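Local coordinates for cytosolic iron-sulfur protein assembly protein 1 (Saccharomyces cerevisiae, PDB 2HES) that serves as an essential component of the cytosolic iron-sulfur protein assembly machinery and is required for maturation of extramitochondrial iron-sulfur proteins, at residues Cys292-Leu304 / Ala313-Leu326. Residues are numbered along the deposited sequence; the frame is centred on the assembly and turned at random.
Sequences CHGVYEINVVKWL and ATGGDDGIVNFWSL
H293 lays its imidazole between D318 and T314, using both ring nitrogens. ND1 donates to D318 OD1 at 3.0 Å, nearly in the ring plane and on the syn lone pair of a carboxylate turned 59° from the ring. NE2 is hydrogen-bonded to T314 OG1 (2.9 Å). T314 places OG1 between its backbone N and carbonyl carbon (chi1 54°), where W324 NE1 also reaches it, in the indole plane, at 2.7 Å. The D318 CB packs over one face of the Y296 ring, 3.7 Å from its centroid, as a CH-pi contact; V295 CG1 lies over the opposite face. Strands 298-303 and 313-316 pair antiparallel, with a classic beta bulge where the backbone N atoms of N299 and V300 both donate to G315 O. G316 lacks a CB, which would collide with H293 ND1. With an alanine in place of H293, D318 OD1 and T314 OG1 would probably lose the ring that links them, leaving a gap beside G316. The chain D318-H293-T314-W324 is the structural tetrad known from WD40 propellers; within WD repeat 7 it ties the loop before strand 298-303 to strand 313-316, the 316-319 turn and strand 320-325, giving buried polar atoms of H293, T314 and W324 hydrogen-bond partners, with D318 at the partly exposed end.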
# COMPACT_ATOMS: atom_id res chain seq x y z
N CYS A 292 9.07 -6.31 16.79
CA CYS A 292 8.08 -7.22 16.22
C CYS A 292 8.70 -8.19 15.21
O CYS A 292 8.15 -9.26 15.00
CB CYS A 292 6.92 -6.44 15.60
SG CYS A 292 5.90 -5.67 16.83
N HIS A 293 9.81 -7.79 14.58
CA HIS A 293 10.61 -8.65 13.69
C HIS A 293 12.02 -8.80 14.24
O HIS A 293 12.99 -8.75 13.51
CB HIS A 293 10.60 -8.12 12.25
CG HIS A 293 9.31 -8.38 11.56
ND1 HIS A 293 9.20 -9.25 10.49
CD2 HIS A 293 8.05 -7.99 11.86
CE1 HIS A 293 7.92 -9.34 10.14
NE2 HIS A 293 7.21 -8.58 10.95
N GLY A 294 12.11 -8.99 15.55
CA GLY A 294 13.41 -9.05 16.21
C GLY A 294 14.18 -7.77 16.00
O GLY A 294 13.65 -6.68 16.26
N VAL A 295 15.39 -7.89 15.47
CA VAL A 295 16.25 -6.75 15.20
C VAL A 295 15.98 -6.08 13.82
O VAL A 295 16.66 -5.10 13.45
CB VAL A 295 17.75 -7.17 15.31
CG1 VAL A 295 18.12 -8.14 14.21
CG2 VAL A 295 18.65 -5.95 15.27
N TYR A 296 14.98 -6.60 13.09
CA TYR A 296 14.76 -6.23 11.69
C TYR A 296 13.76 -5.09 11.42
O TYR A 296 12.74 -4.94 12.10
CB TYR A 296 14.35 -7.48 10.88
CG TYR A 296 15.48 -8.50 10.78
CD1 TYR A 296 16.43 -8.41 9.76
CD2 TYR A 296 15.60 -9.53 11.70
CE1 TYR A 296 17.48 -9.33 9.66
CE2 TYR A 296 16.65 -10.46 11.62
CZ TYR A 296 17.58 -10.35 10.60
OH TYR A 296 18.62 -11.25 10.49
N GLU A 297 14.07 -4.31 10.39
CA GLU A 297 13.19 -3.22 9.93
C GLU A 297 11.88 -3.85 9.45
O GLU A 297 11.90 -4.98 8.92
CB GLU A 297 13.86 -2.42 8.82
CG GLU A 297 15.04 -1.53 9.34
CD GLU A 297 15.64 -0.58 8.31
OE1 GLU A 297 15.17 -0.51 7.16
OE2 GLU A 297 16.62 0.11 8.65
N ILE A 298 10.75 -3.17 9.68
CA ILE A 298 9.46 -3.69 9.23
C ILE A 298 9.00 -2.79 8.08
O ILE A 298 9.00 -1.55 8.22
CB ILE A 298 8.39 -3.70 10.34
CG1 ILE A 298 8.88 -4.38 11.63
CG2 ILE A 298 7.09 -4.32 9.83
CD1 ILE A 298 7.88 -4.34 12.76
N ASN A 299 8.57 -3.39 6.96
CA ASN A 299 8.36 -2.60 5.73
C ASN A 299 6.91 -2.41 5.37
O ASN A 299 6.57 -1.48 4.59
CB ASN A 299 9.03 -3.32 4.55
CG ASN A 299 10.52 -3.44 4.73
OD1 ASN A 299 11.22 -2.44 4.89
ND2 ASN A 299 11.02 -4.67 4.70
N VAL A 300 6.07 -3.30 5.87
CA VAL A 300 4.67 -3.39 5.41
C VAL A 300 3.73 -3.88 6.48
O VAL A 300 4.10 -4.73 7.30
CB VAL A 300 4.51 -4.18 4.04
CG1 VAL A 300 5.00 -5.63 4.15
CG2 VAL A 300 3.09 -4.17 3.58
N VAL A 301 2.51 -3.31 6.50
CA VAL A 301 1.47 -3.70 7.44
C VAL A 301 0.11 -3.65 6.76
O VAL A 301 -0.15 -2.73 6.01
CB VAL A 301 1.47 -2.79 8.71
CG1 VAL A 301 1.19 -1.31 8.35
CG2 VAL A 301 0.50 -3.31 9.76
N LYS A 302 -0.75 -4.63 7.05
CA LYS A 302 -2.12 -4.67 6.54
C LYS A 302 -3.10 -5.17 7.58
O LYS A 302 -2.76 -6.03 8.38
CB LYS A 302 -2.19 -5.60 5.31
CG LYS A 302 -1.51 -5.10 4.03
CD LYS A 302 -2.19 -3.84 3.50
CE LYS A 302 -2.15 -3.75 1.99
NZ LYS A 302 -0.83 -3.82 1.35
N TRP A 303 -4.33 -4.69 7.53
CA TRP A 303 -5.43 -5.15 8.37
C TRP A 303 -6.15 -6.21 7.57
O TRP A 303 -6.51 -5.95 6.41
CB TRP A 303 -6.43 -4.04 8.59
CG TRP A 303 -6.00 -2.93 9.47
CD1 TRP A 303 -5.59 -1.68 9.08
CD2 TRP A 303 -5.96 -2.95 10.89
NE1 TRP A 303 -5.30 -0.92 10.18
CE2 TRP A 303 -5.52 -1.67 11.31
CE3 TRP A 303 -6.26 -3.91 11.86
CZ2 TRP A 303 -5.36 -1.34 12.65
CZ3 TRP A 303 -6.11 -3.58 13.20
CH2 TRP A 303 -5.66 -2.30 13.58
N LEU A 304 -6.37 -7.37 8.18
CA LEU A 304 -6.92 -8.52 7.43
C LEU A 304 -8.36 -8.80 7.79
O LEU A 304 -8.78 -8.56 8.94
CB LEU A 304 -6.04 -9.76 7.63
CG LEU A 304 -4.87 -10.07 6.67
CD1 LEU A 304 -4.11 -8.83 6.12
CD2 LEU A 304 -3.88 -11.07 7.27
N ALA A 313 -1.22 -8.08 9.73
CA ALA A 313 -0.03 -8.73 9.19
C ALA A 313 1.10 -7.73 9.04
O ALA A 313 0.86 -6.59 8.58
CB ALA A 313 -0.35 -9.39 7.86
N THR A 314 2.32 -8.15 9.42
CA THR A 314 3.50 -7.34 9.22
C THR A 314 4.54 -8.11 8.46
O THR A 314 4.73 -9.32 8.71
CB THR A 314 4.13 -6.87 10.57
OG1 THR A 314 4.38 -8.00 11.42
CG2 THR A 314 3.22 -5.93 11.29
N GLY A 315 5.21 -7.42 7.54
CA GLY A 315 6.31 -7.94 6.75
C GLY A 315 7.64 -7.23 6.94
O GLY A 315 7.74 -5.99 6.80
N GLY A 316 8.71 -8.00 7.19
CA GLY A 316 9.97 -7.41 7.64
C GLY A 316 11.20 -7.86 6.87
O GLY A 316 11.11 -8.72 5.98
N ASP A 317 12.34 -7.27 7.20
CA ASP A 317 13.59 -7.48 6.46
C ASP A 317 14.12 -8.91 6.67
O ASP A 317 15.08 -9.31 6.01
CB ASP A 317 14.67 -6.44 6.85
CG ASP A 317 14.67 -5.15 5.95
OD1 ASP A 317 13.84 -5.06 5.04
OD2 ASP A 317 15.52 -4.23 6.13
N ASP A 318 13.51 -9.64 7.60
CA ASP A 318 13.92 -11.04 7.91
C ASP A 318 13.18 -12.09 7.08
O ASP A 318 13.35 -13.30 7.31
CB ASP A 318 13.70 -11.35 9.39
CG ASP A 318 12.36 -10.87 9.89
OD1 ASP A 318 11.65 -10.20 9.10
OD2 ASP A 318 12.01 -11.11 11.07
N GLY A 319 12.32 -11.64 6.17
CA GLY A 319 11.62 -12.59 5.27
C GLY A 319 10.44 -13.29 5.92
O GLY A 319 9.93 -14.28 5.40
N ILE A 320 9.98 -12.74 7.05
CA ILE A 320 8.89 -13.29 7.80
C ILE A 320 7.64 -12.43 7.66
O ILE A 320 7.72 -11.19 7.64
CB ILE A 320 9.29 -13.44 9.33
CG1 ILE A 320 10.39 -14.50 9.48
CG2 ILE A 320 8.10 -13.72 10.21
CD1 ILE A 320 10.64 -14.94 10.94
N VAL A 321 6.49 -13.08 7.56
CA VAL A 321 5.22 -12.40 7.80
C VAL A 321 4.72 -12.80 9.18
O VAL A 321 4.38 -13.98 9.42
CB VAL A 321 4.13 -12.74 6.74
CG1 VAL A 321 2.84 -12.04 7.09
CG2 VAL A 321 4.59 -12.34 5.38
N ASN A 322 4.69 -11.84 10.10
CA ASN A 322 4.05 -12.10 11.38
C ASN A 322 2.58 -11.72 11.35
O ASN A 322 2.20 -10.66 10.82
CB ASN A 322 4.80 -11.36 12.50
CG ASN A 322 6.18 -11.90 12.74
OD1 ASN A 322 7.18 -11.17 12.68
ND2 ASN A 322 6.25 -13.19 13.03
N PHE A 323 1.75 -12.57 11.94
CA PHE A 323 0.33 -12.35 12.02
C PHE A 323 0.00 -12.11 13.47
O PHE A 323 0.36 -12.93 14.32
CB PHE A 323 -0.46 -13.55 11.52
CG PHE A 323 -0.28 -13.84 10.08
CD1 PHE A 323 -1.09 -13.22 9.13
CD2 PHE A 323 0.73 -14.70 9.65
CE1 PHE A 323 -0.91 -13.48 7.77
CE2 PHE A 323 0.92 -14.98 8.30
CZ PHE A 323 0.09 -14.36 7.36
N TRP A 324 -0.65 -10.97 13.73
CA TRP A 324 -0.92 -10.54 15.09
C TRP A 324 -2.40 -10.38 15.34
O TRP A 324 -3.17 -9.98 14.45
CB TRP A 324 -0.25 -9.19 15.39
CG TRP A 324 1.16 -9.09 14.93
CD1 TRP A 324 1.58 -8.75 13.69
CD2 TRP A 324 2.34 -9.33 15.71
NE1 TRP A 324 2.95 -8.74 13.64
CE2 TRP A 324 3.44 -9.11 14.87
CE3 TRP A 324 2.57 -9.70 17.05
CZ2 TRP A 324 4.77 -9.25 15.31
CZ3 TRP A 324 3.88 -9.85 17.48
CH2 TRP A 324 4.97 -9.62 16.61
N SER A 325 -2.79 -10.69 16.57
CA SER A 325 -4.14 -10.47 17.02
C SER A 325 -4.20 -9.23 17.90
O SER A 325 -3.25 -8.92 18.61
CB SER A 325 -4.64 -11.67 17.81
OG SER A 325 -6.03 -11.78 17.62
N LEU A 326 -5.34 -8.55 17.87
CA LEU A 326 -5.52 -7.35 18.66
C LEU A 326 -6.54 -7.57 19.78
O LEU A 326 -7.72 -7.75 19.49
CB LEU A 326 -5.97 -6.18 17.76
CG LEU A 326 -5.74 -4.77 18.31
CD1 LEU A 326 -4.24 -4.50 18.45
CD2 LEU A 326 -6.41 -3.75 17.37
O HOH W 1 17.01 -4.86 8.93